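PDB 3RFX: uronate dehydrogenase from Agrobacterium tumefaciens, which catalyses the NAD-dependent oxidation of uronic acids such as galacturonate and glucuronate to the corresponding aldarolactones. Local coordinates for residues Pro170-Asp184 against Trp224-Ile237. The protein carries 1 engineered substitution. Sequence-based numbering, arbitrary orientation.
Sequences PNNYRMLSTWFSHDD and WKPKDNAEAFRRHI. With PO4 (phosphate ion), chain F.
With S181 OG turned between its own backbone N and carbonyl carbon (chi1 71°) and D228 CG anti to its carbonyl carbon (chi1 -69°), the hydroxyl is brought to the carboxylate: S181 OG donates to D228 OD2 at 2.6 Å, on the anti lone pair. The same OG accepts from D184 N, so S181 caps helix 182-194 while holding the loop at D228. D184 returns the hold from the first turn of that helix. Its carboxylate straddles two successive amides, K227 N to OD1 at 2.8 Å and D228 N to OD2 at 3.0 Å, the first nearly straight though well out of the carboxylate plane, the second on the syn lone pair; S207 OG also bonds to OD2.

Further along, W179 has P170 CD over one face and S181 CB over the opposite one. P170 CD also sits over the F233 ring, a CH-pi contact 3.6 Å from the centroid. F233 in turn points its edge at the W179 six-membered ring, a T-shaped pair with planes at 68°. A230 CB fills the angle between W179 and P170. Beyond it L176 and I237 meet tip to tip, CD2 to CD1 at a tight 3.2 Å, while L176 CD1 lies over one face of the R234 guanidinium. R234 grips E231 side-on, NE to OE2 in a salt bridge and NH2 to OE1, fixing the guanidinium's rotation; its NH1 donates in plane to Y173 OH at 3.1 Å.

In this Rossmann-fold enzyme the contact thus ties helices 175-178 and 182-194 to the loop and 3-10 segment leading into helix 234-238. D183 and D184 both bring carboxylates close to D228. Two waters link D183 OD2 to D228, one only weakly on the D183 side; these donors, R22 paired with D183, and the helix N-terminus probably offset part of the negative charge.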
loop_
_atom_site.group_PDB
_atom_site.type_symbol
_atom_site.label_atom_id
_atom_site.label_comp_id
_atom_site.label_asym_id
_atom_site.label_seq_id
_atom_site.Cartn_x
_atom_site.Cartn_y
_atom_site.Cartn_z
ATOM N N PRO A 170 14.424 4.501 -31.330
ATOM C CA PRO A 170 12.953 4.505 -31.278
ATOM C C PRO A 170 12.415 4.865 -32.661
ATOM O O PRO A 170 12.976 5.763 -33.294
ATOM C CB PRO A 170 12.636 5.650 -30.302
ATOM C CG PRO A 170 13.915 5.913 -29.559
ATOM C CD PRO A 170 15.027 5.552 -30.496
ATOM N N ASN A 171 11.368 4.202 -33.130
ATOM C CA ASN A 171 10.811 4.576 -34.438
ATOM C C ASN A 171 9.304 4.770 -34.494
ATOM O O ASN A 171 8.731 4.886 -35.572
ATOM C CB ASN A 171 11.238 3.601 -35.528
ATOM C CG ASN A 171 10.890 2.183 -35.198
ATOM O OD1 ASN A 171 9.724 1.857 -34.976
ATOM N ND2 ASN A 171 11.902 1.314 -35.161
ATOM N N ASN A 172 8.661 4.798 -33.335
ATOM C CA ASN A 172 7.267 5.199 -33.270
ATOM C C ASN A 172 6.953 5.744 -31.881
ATOM O O ASN A 172 7.810 5.709 -30.987
ATOM C CB ASN A 172 6.329 4.051 -33.679
ATOM C CG ASN A 172 6.353 2.883 -32.707
ATOM O OD1 ASN A 172 6.377 3.065 -31.491
ATOM N ND2 ASN A 172 6.317 1.670 -33.246
ATOM N N TYR A 173 5.739 6.248 -31.701
ATOM C CA TYR A 173 5.389 6.952 -30.465
ATOM C C TYR A 173 5.532 6.065 -29.226
ATOM O O TYR A 173 5.994 6.515 -28.175
ATOM C CB TYR A 173 3.970 7.530 -30.530
ATOM C CG TYR A 173 3.746 8.605 -29.483
ATOM C CD1 TYR A 173 3.987 9.943 -29.774
ATOM C CD2 TYR A 173 3.331 8.274 -28.196
ATOM C CE1 TYR A 173 3.808 10.930 -28.810
ATOM C CE2 TYR A 173 3.155 9.253 -27.223
ATOM C CZ TYR A 173 3.399 10.578 -27.540
ATOM O OH TYR A 173 3.226 11.553 -26.575
ATOM N N ARG A 174 5.110 4.813 -29.355
ATOM C CA ARG A 174 5.192 3.858 -28.246
ATOM C C ARG A 174 6.631 3.687 -27.761
ATOM O O ARG A 174 6.882 3.578 -26.557
ATOM C CB ARG A 174 4.592 2.510 -28.661
ATOM C CG ARG A 174 4.710 1.396 -27.611
ATOM C CD ARG A 174 3.802 0.218 -27.976
ATOM N NE ARG A 174 4.036 -0.969 -27.146
ATOM C CZ ARG A 174 4.983 -1.875 -27.374
ATOM N NH1 ARG A 174 5.804 -1.742 -28.408
ATOM N NH2 ARG A 174 5.115 -2.919 -26.557
ATOM N N MET A 175 7.580 3.664 -28.692
ATOM C CA MET A 175 8.981 3.454 -28.317
ATOM C C MET A 175 9.590 4.613 -27.550
ATOM O O MET A 175 10.667 4.482 -26.965
ATOM C CB MET A 175 9.838 3.108 -29.537
ATOM C CG MET A 175 9.435 1.792 -30.169
ATOM S SD MET A 175 10.686 1.235 -31.338
ATOM C CE MET A 175 9.752 -0.004 -32.230
ATOM N N LEU A 176 8.917 5.756 -27.538
ATOM C CA LEU A 176 9.375 6.838 -26.665
ATOM C C LEU A 176 9.277 6.386 -25.207
ATOM O O LEU A 176 9.912 6.970 -24.330
ATOM C CB LEU A 176 8.541 8.103 -26.868
ATOM C CG LEU A 176 8.710 8.721 -28.254
ATOM C CD1 LEU A 176 7.770 9.920 -28.433
ATOM C CD2 LEU A 176 10.173 9.143 -28.462
ATOM N N SER A 177 8.465 5.362 -24.961
ATOM C CA SER A 177 8.335 4.795 -23.621
ATOM C C SER A 177 9.052 3.457 -23.497
ATOM O O SER A 177 9.637 3.176 -22.453
ATOM C CB SER A 177 6.857 4.624 -23.228
ATOM O OG SER A 177 6.164 5.869 -23.286
ATOM N N THR A 178 8.998 2.632 -24.547
ATOM C CA THR A 178 9.453 1.239 -24.443
ATOM C C THR A 178 10.883 0.965 -24.910
ATOM O O THR A 178 11.394 -0.142 -24.709
ATOM C CB THR A 178 8.530 0.271 -25.218
ATOM O OG1 THR A 178 8.565 0.598 -26.610
ATOM C CG2 THR A 178 7.086 0.346 -24.714
ATOM N N TRP A 179 11.524 1.950 -25.531
ATOM C CA TRP A 179 12.854 1.745 -26.106
ATOM C C TRP A 179 13.834 1.218 -25.074
ATOM O O TRP A 179 13.918 1.734 -23.962
ATOM C CB TRP A 179 13.408 3.046 -26.682
ATOM C CG TRP A 179 14.695 2.875 -27.463
ATOM C CD1 TRP A 179 14.955 1.936 -28.421
ATOM C CD2 TRP A 179 15.871 3.684 -27.362
ATOM N NE1 TRP A 179 16.229 2.108 -28.918
ATOM C CE2 TRP A 179 16.811 3.175 -28.283
ATOM C CE3 TRP A 179 16.224 4.793 -26.579
ATOM C CZ2 TRP A 179 18.075 3.738 -28.447
ATOM C CZ3 TRP A 179 17.477 5.348 -26.739
ATOM C CH2 TRP A 179 18.391 4.819 -27.668
ATOM N N PHE A 180 14.574 0.190 -25.474
ATOM C CA PHE A 180 15.645 -0.395 -24.663
ATOM C C PHE A 180 16.866 -0.413 -25.571
ATOM O O PHE A 180 16.938 -1.232 -26.486
ATOM C CB PHE A 180 15.262 -1.823 -24.294
ATOM C CG PHE A 180 16.100 -2.432 -23.180
ATOM C CD1 PHE A 180 16.867 -1.634 -22.336
ATOM C CD2 PHE A 180 16.073 -3.800 -22.966
ATOM C CE1 PHE A 180 17.616 -2.209 -21.300
ATOM C CE2 PHE A 180 16.808 -4.381 -21.932
ATOM C CZ PHE A 180 17.573 -3.587 -21.103
ATOM N N SER A 181 17.809 0.494 -25.349
ATOM C CA SER A 181 18.952 0.611 -26.260
ATOM C C SER A 181 19.865 -0.615 -26.176
ATOM O O SER A 181 19.883 -1.320 -25.168
ATOM C CB SER A 181 19.766 1.866 -25.961
ATOM O OG SER A 181 20.475 1.724 -24.732
ATOM N N HIS A 182 20.626 -0.866 -27.238
ATOM C CA HIS A 182 21.614 -1.939 -27.199
ATOM C C HIS A 182 22.588 -1.737 -26.044
ATOM O O HIS A 182 22.854 -2.675 -25.283
ATOM C CB HIS A 182 22.372 -2.032 -28.525
ATOM C CG HIS A 182 21.520 -2.472 -29.670
ATOM N ND1 HIS A 182 21.878 -2.271 -30.985
ATOM C CD2 HIS A 182 20.318 -3.095 -29.698
ATOM C CE1 HIS A 182 20.940 -2.762 -31.773
ATOM N NE2 HIS A 182 19.982 -3.267 -31.018
ATOM N N ASP A 183 23.104 -0.520 -25.901
ATOM C CA ASP A 183 24.036 -0.210 -24.817
ATOM C C ASP A 183 23.459 -0.543 -23.442
ATOM O O ASP A 183 24.164 -1.077 -22.581
ATOM C CB ASP A 183 24.436 1.265 -24.829
ATOM C CG ASP A 183 25.508 1.581 -25.860
ATOM O OD1 ASP A 183 26.038 0.649 -26.501
ATOM O OD2 ASP A 183 25.820 2.777 -26.017
ATOM N N ASP A 184 22.194 -0.195 -23.217
ATOM C CA ASP A 184 21.586 -0.422 -21.900
ATOM C C ASP A 184 21.280 -1.894 -21.635
ATOM O O ASP A 184 21.353 -2.350 -20.496
ATOM C CB ASP A 184 20.337 0.456 -21.698
ATOM C CG ASP A 184 20.685 1.918 -21.454
ATOM O OD1 ASP A 184 21.794 2.200 -20.960
ATOM O OD2 ASP A 184 19.848 2.798 -21.742
ATOM N N TRP A 224 22.458 -1.201 -11.410
ATOM C CA TRP A 224 22.329 -0.921 -12.842
ATOM C C TRP A 224 21.402 0.257 -13.087
ATOM O O TRP A 224 20.227 0.220 -12.715
ATOM C CB TRP A 224 21.818 -2.151 -13.603
ATOM C CG TRP A 224 21.466 -1.855 -15.044
ATOM C CD1 TRP A 224 22.337 -1.609 -16.071
ATOM C CD2 TRP A 224 20.146 -1.758 -15.604
ATOM N NE1 TRP A 224 21.638 -1.363 -17.236
ATOM C CE2 TRP A 224 20.295 -1.457 -16.977
ATOM C CE3 TRP A 224 18.856 -1.896 -15.078
ATOM C CZ2 TRP A 224 19.202 -1.291 -17.830
ATOM C CZ3 TRP A 224 17.765 -1.732 -15.929
ATOM C CH2 TRP A 224 17.950 -1.438 -17.293
ATOM N N LYS A 225 21.941 1.301 -13.703
ATOM C CA LYS A 225 21.163 2.473 -14.121
ATOM C C LYS A 225 21.333 2.672 -15.627
ATOM O O LYS A 225 22.430 2.977 -16.091
ATOM C CB LYS A 225 21.658 3.734 -13.407
ATOM C CG LYS A 225 21.532 3.709 -11.887
ATOM C CD LYS A 225 20.106 3.993 -11.423
ATOM C CE LYS A 225 20.042 4.028 -9.899
ATOM N NZ LYS A 225 18.811 4.683 -9.378
ATOM N N PRO A 226 20.255 2.498 -16.399
ATOM C CA PRO A 226 20.394 2.733 -17.845
ATOM C C PRO A 226 20.752 4.188 -18.142
ATOM O O PRO A 226 20.413 5.072 -17.356
ATOM C CB PRO A 226 19.012 2.379 -18.405
ATOM C CG PRO A 226 18.081 2.415 -17.237
ATOM C CD PRO A 226 18.892 2.099 -16.011
ATOM N N LYS A 227 21.430 4.435 -19.260
ATOM C CA LYS A 227 21.961 5.762 -19.558
ATOM C C LYS A 227 21.303 6.436 -20.768
ATOM O O LYS A 227 21.350 7.657 -20.899
ATOM C CB LYS A 227 23.478 5.690 -19.785
ATOM C CG LYS A 227 24.260 5.139 -18.599
ATOM C CD LYS A 227 24.011 5.978 -17.351
ATOM C CE LYS A 227 24.663 5.360 -16.114
ATOM N NZ LYS A 227 24.428 6.206 -14.914
ATOM N N ASP A 228 20.700 5.655 -21.654
ATOM C CA ASP A 228 20.103 6.247 -22.855
ATOM C C ASP A 228 18.679 6.720 -22.568
ATOM O O ASP A 228 18.083 6.313 -21.576
ATOM C CB ASP A 228 20.151 5.261 -24.013
ATOM C CG ASP A 228 21.579 5.017 -24.500
ATOM O OD1 ASP A 228 22.325 6.006 -24.665
ATOM O OD2 ASP A 228 21.955 3.849 -24.712
ATOM N N ASN A 229 18.143 7.587 -23.425
ATOM C CA ASN A 229 16.846 8.209 -23.159
ATOM C C ASN A 229 16.127 8.430 -24.486
ATOM O O ASN A 229 16.583 9.222 -25.322
ATOM C CB ASN A 229 17.070 9.544 -22.451
ATOM C CG ASN A 229 15.778 10.193 -21.968
ATOM O OD1 ASN A 229 14.675 9.809 -22.362
ATOM N ND2 ASN A 229 15.920 11.185 -21.098
ATOM N N ALA A 230 15.014 7.732 -24.673
ATOM C CA ALA A 230 14.272 7.797 -25.927
ATOM C C ALA A 230 13.728 9.200 -26.209
ATOM O O ALA A 230 13.440 9.547 -27.359
ATOM C CB ALA A 230 13.135 6.782 -25.911
ATOM N N GLU A 231 13.591 10.008 -25.164
ATOM C CA GLU A 231 13.006 11.339 -25.316
ATOM C C GLU A 231 13.788 12.180 -26.332
ATOM O O GLU A 231 13.225 13.061 -26.995
ATOM C CB GLU A 231 12.936 12.049 -23.961
ATOM C CG GLU A 231 12.153 13.354 -23.969
ATOM C CD GLU A 231 10.670 13.184 -24.286
ATOM O OE1 GLU A 231 10.108 12.070 -24.113
ATOM O OE2 GLU A 231 10.057 14.196 -24.699
ATOM N N ALA A 232 15.080 11.893 -26.465
ATOM C CA ALA A 232 15.921 12.605 -27.426
ATOM C C ALA A 232 15.421 12.439 -28.867
ATOM O O ALA A 232 15.794 13.212 -29.749
ATOM C CB ALA A 232 17.364 12.141 -27.316
ATOM N N PHE A 233 14.583 11.432 -29.095
ATOM C CA PHE A 233 14.113 11.106 -30.436
ATOM C C PHE A 233 12.690 11.581 -30.726
ATOM O O PHE A 233 12.144 11.279 -31.785
ATOM C CB PHE A 233 14.196 9.596 -30.683
ATOM C CG PHE A 233 15.604 9.059 -30.709
ATOM C CD1 PHE A 233 16.286 8.916 -31.910
ATOM C CD2 PHE A 233 16.245 8.704 -29.528
ATOM C CE1 PHE A 233 17.582 8.421 -31.937
ATOM C CE2 PHE A 233 17.544 8.201 -29.547
ATOM C CZ PHE A 233 18.212 8.063 -30.754
ATOM N N ARG A 234 12.085 12.312 -29.799
ATOM C CA ARG A 234 10.689 12.718 -29.984
ATOM C C ARG A 234 10.471 13.506 -31.283
ATOM O O ARG A 234 9.527 13.235 -32.031
ATOM C CB ARG A 234 10.169 13.524 -28.789
ATOM C CG ARG A 234 8.692 13.920 -28.941
ATOM C CD ARG A 234 8.125 14.560 -27.678
ATOM N NE ARG A 234 8.126 13.647 -26.529
ATOM C CZ ARG A 234 7.123 12.834 -26.213
ATOM N NH1 ARG A 234 6.018 12.805 -26.963
ATOM N NH2 ARG A 234 7.222 12.046 -25.146
ATOM N N ARG A 235 11.325 14.485 -31.551
ATOM C CA ARG A 235 11.174 15.243 -32.796
ATOM C C ARG A 235 11.389 14.350 -34.019
ATOM O O ARG A 235 10.646 14.434 -35.006
ATOM C CB ARG A 235 12.100 16.459 -32.852
ATOM C CG ARG A 235 11.449 17.611 -33.617
ATOM C CD ARG A 235 12.394 18.314 -34.562
ATOM N NE ARG A 235 11.651 19.044 -35.590
ATOM C CZ ARG A 235 12.218 19.780 -36.541
ATOM N NH1 ARG A 235 13.541 19.891 -36.590
ATOM N NH2 ARG A 235 11.464 20.405 -37.441
ATOM N N HIS A 236 12.399 13.492 -33.943
ATOM C CA HIS A 236 12.679 12.522 -35.002
ATOM C C HIS A 236 11.430 11.714 -35.335
ATOM O O HIS A 236 11.103 11.502 -36.507
ATOM C CB HIS A 236 13.841 11.607 -34.579
ATOM C CG HIS A 236 13.903 10.297 -35.315
ATOM N ND1 HIS A 236 14.365 10.187 -36.610
ATOM C CD2 HIS A 236 13.595 9.037 -34.919
ATOM C CE1 HIS A 236 14.318 8.922 -36.987
ATOM N NE2 HIS A 236 13.857 8.201 -35.979
ATOM N N ILE A 237 10.711 11.283 -34.306
ATOM C CA ILE A 237 9.496 10.512 -34.526
ATOM C C ILE A 237 8.382 11.353 -35.172
ATOM O O ILE A 237 7.720 10.897 -36.106
ATOM C CB ILE A 237 9.023 9.817 -33.225
ATOM C CG1 ILE A 237 9.944 8.625 -32.930
ATOM C CG2 ILE A 237 7.591 9.324 -33.368
ATOM C CD1 ILE A 237 9.903 8.168 -31.521
HETATM P P PO4 F . 25.247 -1.716 -32.043
HETATM O O1 PO4 F . 24.043 -0.905 -31.621
HETATM O O2 PO4 F . 26.454 -0.813 -32.119
HETATM O O3 PO4 F . 25.508 -2.804 -31.032
HETATM O O4 PO4 F . 24.985 -2.341 -33.392
HETATM O O HOH W 1 10.809 9.443 -23.413
HETATM O O HOH W 2 22.913 4.014 -27.435
HETATM O O HOH W 3 25.089 4.893 -24.171
#